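Local coordinates for protein ORC2 (Aeropyrum pernix, PDB 1W5T) that helps regulate DNA replication as an ATP-binding Cdc6/Orc-type AAA+ protein that binds DNA and carries a C-terminal winged-helix domain, at residues I317-A330 / T382-I396. Residues are numbered along the deposited sequence; the frame is centred on the assembly and turned at random.
Sequences IAEATLGGMEWINA and TLFRLAPHLPADRLI
Thr382 O accepts the amide of Ala330, N to O 2.8 Å, at the point where the strand 328-329 passes into the next helix, and Asn329 CA adds a C-H contact to the same oxygen. Ile328 and Phe384 form the antiparallel hydrogen-bonded pair: Ile328 N donates to Phe384 O at 2.9 Å, while the return bond from Phe384 N to Ile328 O is less straight (143°). These bonds attach the short edge strand to strand 382-386, whose other side is bonded to strand 368-372, giving the small antiparallel sheet of the C-terminal winged-helix domain. On the face carrying Leu383, the Trp327 indole lies across the strand, its CE3 3.5 Å from Leu383 CB. Arg385 runs over one face of this ring, CD above the six-membered ring, and a bend at chi3 (135°) lays the guanidinium over Trp327 CZ2, the planes 24° apart. Pro388 CG covers the opposite guanidinium face; NE is paired with Asp369 of the neighbouring strand, and NH1 makes only a weak, long salt bridge to Glu326 OE2. Replacing Trp327 by alanine would probably uncover one face of the guanidinium and leave Leu383 CB without its aromatic neighbour. On the face carrying Ile328 and Phe384, Ile317 reaches from helix 308-322 with both branches, CD1 to Phe384 CB (3.9 Å) and CG2, anti to the backbone N, against the Arg385-Leu386 peptide. Farther along, Ala318 CB fits between Leu386 CD2 and Ile396 CG1, and the side chains of Leu322 and Ile396 cross at about a right angle, CD2 meeting CD1, joining segment 317-322 to the roughly antiparallel segment 392-396 that opens the last helix.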
loop_
_atom_site.group_PDB
_atom_site.type_symbol
_atom_site.label_atom_id
_atom_site.label_comp_id
_atom_site.label_asym_id
_atom_site.label_seq_id
_atom_site.Cartn_x
_atom_site.Cartn_y
_atom_site.Cartn_z
ATOM N N ILE A 317 4.859 -21.259 -15.125
ATOM C CA ILE A 317 5.782 -20.142 -15.244
ATOM C C ILE A 317 6.722 -20.144 -14.044
ATOM O O ILE A 317 7.908 -19.930 -14.198
ATOM C CB ILE A 317 5.009 -18.836 -15.376
ATOM C CG1 ILE A 317 4.337 -18.773 -16.752
ATOM C CG2 ILE A 317 5.909 -17.628 -15.116
ATOM C CD1 ILE A 317 3.625 -17.448 -17.112
ATOM N N ALA A 318 6.197 -20.415 -12.858
ATOM C CA ALA A 318 7.035 -20.527 -11.644
ATOM C C ALA A 318 8.061 -21.652 -11.724
ATOM O O ALA A 318 9.225 -21.412 -11.498
ATOM C CB ALA A 318 6.195 -20.685 -10.394
ATOM N N GLU A 319 7.659 -22.873 -12.065
ATOM C CA GLU A 319 8.663 -23.943 -12.186
ATOM C C GLU A 319 9.750 -23.732 -13.252
ATOM O O GLU A 319 10.862 -24.166 -13.071
ATOM C CB GLU A 319 8.025 -25.325 -12.324
ATOM C CG GLU A 319 7.235 -25.543 -13.585
ATOM C CD GLU A 319 6.385 -26.800 -13.510
ATOM O OE1 GLU A 319 6.373 -27.578 -14.490
ATOM O OE2 GLU A 319 5.717 -27.014 -12.472
ATOM N N ALA A 320 9.430 -23.056 -14.346
ATOM C CA ALA A 320 10.435 -22.726 -15.340
ATOM C C ALA A 320 11.504 -21.806 -14.733
ATOM O O ALA A 320 12.659 -21.790 -15.190
ATOM C CB ALA A 320 9.795 -22.087 -16.549
ATOM N N THR A 321 11.118 -21.075 -13.686
ATOM C CA THR A 321 12.008 -20.134 -13.017
ATOM C C THR A 321 12.906 -20.845 -12.008
ATOM O O THR A 321 14.117 -20.619 -11.983
ATOM C CB THR A 321 11.166 -19.026 -12.354
ATOM O OG1 THR A 321 10.447 -18.317 -13.378
ATOM C CG2 THR A 321 12.048 -17.978 -11.725
ATOM N N LEU A 322 12.297 -21.710 -11.203
ATOM C CA LEU A 322 12.975 -22.509 -10.187
ATOM C C LEU A 322 14.109 -23.399 -10.746
ATOM O O LEU A 322 15.118 -23.633 -10.060
ATOM C CB LEU A 322 11.925 -23.317 -9.409
ATOM C CG LEU A 322 12.327 -24.423 -8.439
ATOM C CD1 LEU A 322 12.771 -23.818 -7.113
ATOM C CD2 LEU A 322 11.168 -25.399 -8.250
ATOM N N GLY A 323 13.955 -23.870 -11.985
ATOM C CA GLY A 323 14.991 -24.642 -12.666
ATOM C C GLY A 323 16.001 -23.848 -13.498
ATOM O O GLY A 323 16.457 -24.331 -14.535
ATOM N N GLY A 324 16.332 -22.631 -13.063
ATOM C CA GLY A 324 17.387 -21.822 -13.673
ATOM C C GLY A 324 17.185 -21.326 -15.106
ATOM O O GLY A 324 18.113 -20.761 -15.708
ATOM N N MET A 325 15.992 -21.540 -15.661
ATOM C CA MET A 325 15.680 -21.098 -17.019
ATOM C C MET A 325 14.622 -19.992 -16.951
ATOM O O MET A 325 13.484 -20.144 -17.419
ATOM C CB MET A 325 15.248 -22.290 -17.885
ATOM C CG MET A 325 14.820 -21.964 -19.327
ATOM S SD MET A 325 13.105 -22.512 -19.682
ATOM C CE MET A 325 13.023 -24.196 -18.693
ATOM N N GLU A 326 15.004 -18.879 -16.335
ATOM C CA GLU A 326 14.137 -17.705 -16.229
ATOM C C GLU A 326 13.866 -17.119 -17.635
ATOM O O GLU A 326 14.803 -16.812 -18.385
ATOM C CB GLU A 326 14.752 -16.680 -15.251
ATOM C CG GLU A 326 14.422 -15.213 -15.501
ATOM C CD GLU A 326 15.555 -14.275 -15.105
ATOM O OE1 GLU A 326 16.680 -14.459 -15.624
ATOM O OE2 GLU A 326 15.319 -13.355 -14.280
ATOM N N TRP A 327 12.580 -16.997 -17.971
ATOM C CA TRP A 327 12.057 -16.610 -19.304
ATOM C C TRP A 327 11.691 -17.855 -20.101
ATOM O O TRP A 327 12.586 -18.589 -20.507
ATOM C CB TRP A 327 12.997 -15.722 -20.147
ATOM C CG TRP A 327 13.207 -14.301 -19.662
ATOM C CD1 TRP A 327 14.389 -13.747 -19.252
ATOM C CD2 TRP A 327 12.228 -13.256 -19.562
ATOM N NE1 TRP A 327 14.203 -12.436 -18.883
ATOM C CE2 TRP A 327 12.889 -12.103 -19.062
ATOM C CE3 TRP A 327 10.851 -13.172 -19.825
ATOM C CZ2 TRP A 327 12.222 -10.891 -18.822
ATOM C CZ3 TRP A 327 10.190 -11.962 -19.593
ATOM C CH2 TRP A 327 10.878 -10.839 -19.097
ATOM N N ILE A 328 10.386 -18.085 -20.301
ATOM C CA ILE A 328 9.853 -19.192 -21.111
ATOM C C ILE A 328 8.996 -18.659 -22.266
ATOM O O ILE A 328 8.176 -17.763 -22.086
ATOM C CB ILE A 328 9.058 -20.244 -20.253
ATOM C CG1 ILE A 328 8.609 -21.437 -21.121
ATOM C CG2 ILE A 328 7.868 -19.606 -19.523
ATOM C CD1 ILE A 328 7.848 -22.521 -20.386
ATOM N N ASN A 329 9.187 -19.203 -23.459
ATOM C CA ASN A 329 8.514 -18.640 -24.615
ATOM C C ASN A 329 7.103 -19.124 -24.720
ATOM O O ASN A 329 6.776 -20.201 -24.218
ATOM C CB ASN A 329 9.296 -18.852 -25.919
ATOM C CG ASN A 329 9.606 -20.311 -26.203
ATOM O OD1 ASN A 329 10.660 -20.837 -25.794
ATOM N ND2 ASN A 329 8.713 -20.967 -26.942
ATOM N N ALA A 330 6.276 -18.302 -25.363
ATOM C CA ALA A 330 4.848 -18.549 -25.518
ATOM C C ALA A 330 4.546 -19.963 -25.986
ATOM O O ALA A 330 3.632 -20.624 -25.450
ATOM C CB ALA A 330 4.265 -17.560 -26.496
ATOM N N THR A 382 6.498 -14.211 -27.436
ATOM C CA THR A 382 6.442 -13.550 -26.130
ATOM C C THR A 382 7.198 -14.391 -25.122
ATOM O O THR A 382 7.089 -15.628 -25.112
ATOM C CB THR A 382 4.965 -13.275 -25.641
ATOM O OG1 THR A 382 4.296 -12.375 -26.529
ATOM C CG2 THR A 382 4.949 -12.467 -24.357
ATOM N N LEU A 383 7.968 -13.717 -24.280
ATOM C CA LEU A 383 8.678 -14.370 -23.189
ATOM C C LEU A 383 7.967 -14.016 -21.893
ATOM O O LEU A 383 7.438 -12.917 -21.771
ATOM C CB LEU A 383 10.162 -13.951 -23.171
ATOM C CG LEU A 383 10.978 -14.097 -24.487
ATOM C CD1 LEU A 383 12.470 -13.777 -24.254
ATOM C CD2 LEU A 383 10.852 -15.494 -25.099
ATOM N N PHE A 384 7.925 -14.959 -20.950
ATOM C CA PHE A 384 7.230 -14.776 -19.685
ATOM C C PHE A 384 8.114 -15.242 -18.578
ATOM O O PHE A 384 8.849 -16.225 -18.753
ATOM C CB PHE A 384 5.964 -15.609 -19.638
ATOM C CG PHE A 384 4.914 -15.199 -20.614
ATOM C CD1 PHE A 384 4.715 -15.922 -21.795
ATOM C CD2 PHE A 384 4.087 -14.131 -20.344
ATOM C CE1 PHE A 384 3.726 -15.550 -22.708
ATOM C CE2 PHE A 384 3.086 -13.748 -21.248
ATOM C CZ PHE A 384 2.908 -14.467 -22.428
ATOM N N ARG A 385 8.062 -14.563 -17.440
ATOM C CA ARG A 385 8.768 -15.018 -16.242
ATOM C C ARG A 385 7.954 -14.754 -14.961
ATOM O O ARG A 385 7.096 -13.892 -14.920
ATOM C CB ARG A 385 10.159 -14.369 -16.170
ATOM C CG ARG A 385 10.272 -13.115 -15.255
ATOM C CD ARG A 385 11.623 -12.420 -15.249
ATOM N NE ARG A 385 11.483 -10.967 -15.358
ATOM C CZ ARG A 385 12.501 -10.098 -15.386
ATOM N NH1 ARG A 385 13.761 -10.516 -15.299
ATOM N NH2 ARG A 385 12.253 -8.803 -15.511
ATOM N N LEU A 386 8.203 -15.511 -13.917
ATOM C CA LEU A 386 7.714 -15.114 -12.612
ATOM C C LEU A 386 8.363 -13.796 -12.229
ATOM O O LEU A 386 9.543 -13.566 -12.521
ATOM C CB LEU A 386 8.032 -16.175 -11.563
ATOM C CG LEU A 386 7.063 -16.099 -10.386
ATOM C CD1 LEU A 386 5.670 -16.512 -10.914
ATOM C CD2 LEU A 386 7.528 -16.988 -9.278
ATOM N N ALA A 387 7.595 -12.921 -11.596
ATOM C CA ALA A 387 8.145 -11.700 -10.994
ATOM C C ALA A 387 9.335 -12.095 -10.113
ATOM O O ALA A 387 9.196 -12.923 -9.224
ATOM C CB ALA A 387 7.075 -11.000 -10.178
ATOM N N PRO A 388 10.514 -11.574 -10.403
ATOM C CA PRO A 388 11.738 -12.005 -9.685
ATOM C C PRO A 388 11.649 -11.971 -8.135
ATOM O O PRO A 388 12.303 -12.786 -7.471
ATOM C CB PRO A 388 12.815 -11.055 -10.217
ATOM C CG PRO A 388 12.309 -10.702 -11.614
ATOM C CD PRO A 388 10.783 -10.572 -11.453
ATOM N N HIS A 389 10.811 -11.095 -7.585
ATOM C CA HIS A 389 10.711 -10.927 -6.141
ATOM C C HIS A 389 9.887 -12.020 -5.445
ATOM O O HIS A 389 9.958 -12.186 -4.212
ATOM C CB HIS A 389 10.147 -9.541 -5.812
ATOM C CG HIS A 389 8.699 -9.390 -6.132
ATOM N ND1 HIS A 389 8.222 -9.351 -7.422
ATOM C CD2 HIS A 389 7.617 -9.277 -5.326
ATOM C CE1 HIS A 389 6.909 -9.223 -7.400
ATOM N NE2 HIS A 389 6.515 -9.171 -6.141
ATOM N N LEU A 390 9.129 -12.766 -6.241
ATOM C CA LEU A 390 8.278 -13.855 -5.754
ATOM C C LEU A 390 9.082 -15.082 -5.441
ATOM O O LEU A 390 9.850 -15.534 -6.282
ATOM C CB LEU A 390 7.249 -14.247 -6.818
ATOM C CG LEU A 390 6.340 -13.110 -7.256
ATOM C CD1 LEU A 390 5.246 -13.605 -8.222
ATOM C CD2 LEU A 390 5.794 -12.469 -5.978
ATOM N N PRO A 391 8.903 -15.642 -4.251
ATOM C CA PRO A 391 9.577 -16.901 -3.894
ATOM C C PRO A 391 8.926 -18.077 -4.634
ATOM O O PRO A 391 7.773 -18.439 -4.354
ATOM C CB PRO A 391 9.381 -16.998 -2.373
ATOM C CG PRO A 391 8.199 -16.150 -2.054
ATOM C CD PRO A 391 8.051 -15.124 -3.164
ATOM N N ALA A 392 9.653 -18.654 -5.580
ATOM C CA ALA A 392 9.041 -19.582 -6.530
ATOM C C ALA A 392 8.528 -20.887 -5.932
ATOM O O ALA A 392 7.469 -21.367 -6.342
ATOM C CB ALA A 392 9.953 -19.849 -7.703
ATOM N N ASP A 393 9.252 -21.453 -4.967
ATOM C CA ASP A 393 8.815 -22.719 -4.346
ATOM C C ASP A 393 7.688 -22.560 -3.311
ATOM O O ASP A 393 6.827 -23.450 -3.177
ATOM C CB ASP A 393 10.002 -23.539 -3.794
ATOM C CG ASP A 393 10.908 -22.731 -2.874
ATOM O OD1 ASP A 393 12.060 -23.178 -2.642
ATOM O OD2 ASP A 393 10.557 -21.648 -2.337
ATOM N N ARG A 394 7.700 -21.436 -2.590
ATOM C CA ARG A 394 6.622 -21.096 -1.660
ATOM C C ARG A 394 5.317 -20.938 -2.458
ATOM O O ARG A 394 4.266 -21.456 -2.058
ATOM C CB ARG A 394 6.932 -19.806 -0.884
ATOM C CG ARG A 394 7.668 -19.976 0.468
ATOM C CD ARG A 394 6.776 -19.913 1.745
ATOM N NE ARG A 394 5.424 -19.361 1.529
ATOM C CZ ARG A 394 4.297 -19.791 2.125
ATOM N NH1 ARG A 394 4.327 -20.801 2.994
ATOM N NH2 ARG A 394 3.134 -19.195 1.852
ATOM N N LEU A 395 5.407 -20.252 -3.603
ATOM C CA LEU A 395 4.271 -20.042 -4.517
ATOM C C LEU A 395 3.724 -21.337 -5.160
ATOM O O LEU A 395 2.517 -21.603 -5.072
ATOM C CB LEU A 395 4.619 -18.999 -5.588
ATOM C CG LEU A 395 3.557 -18.633 -6.635
ATOM C CD1 LEU A 395 2.388 -17.933 -6.000
ATOM C CD2 LEU A 395 4.153 -17.741 -7.718
ATOM N N ILE A 396 4.596 -22.127 -5.798
ATOM C CA ILE A 396 4.226 -23.471 -6.292
ATOM C C ILE A 396 3.419 -24.238 -5.227
ATOM O O ILE A 396 2.334 -24.728 -5.498
ATOM C CB ILE A 396 5.472 -24.297 -6.720
ATOM C CG1 ILE A 396 6.018 -23.817 -8.055
ATOM C CG2 ILE A 396 5.157 -25.794 -6.835
ATOM C CD1 ILE A 396 7.482 -24.086 -8.236
#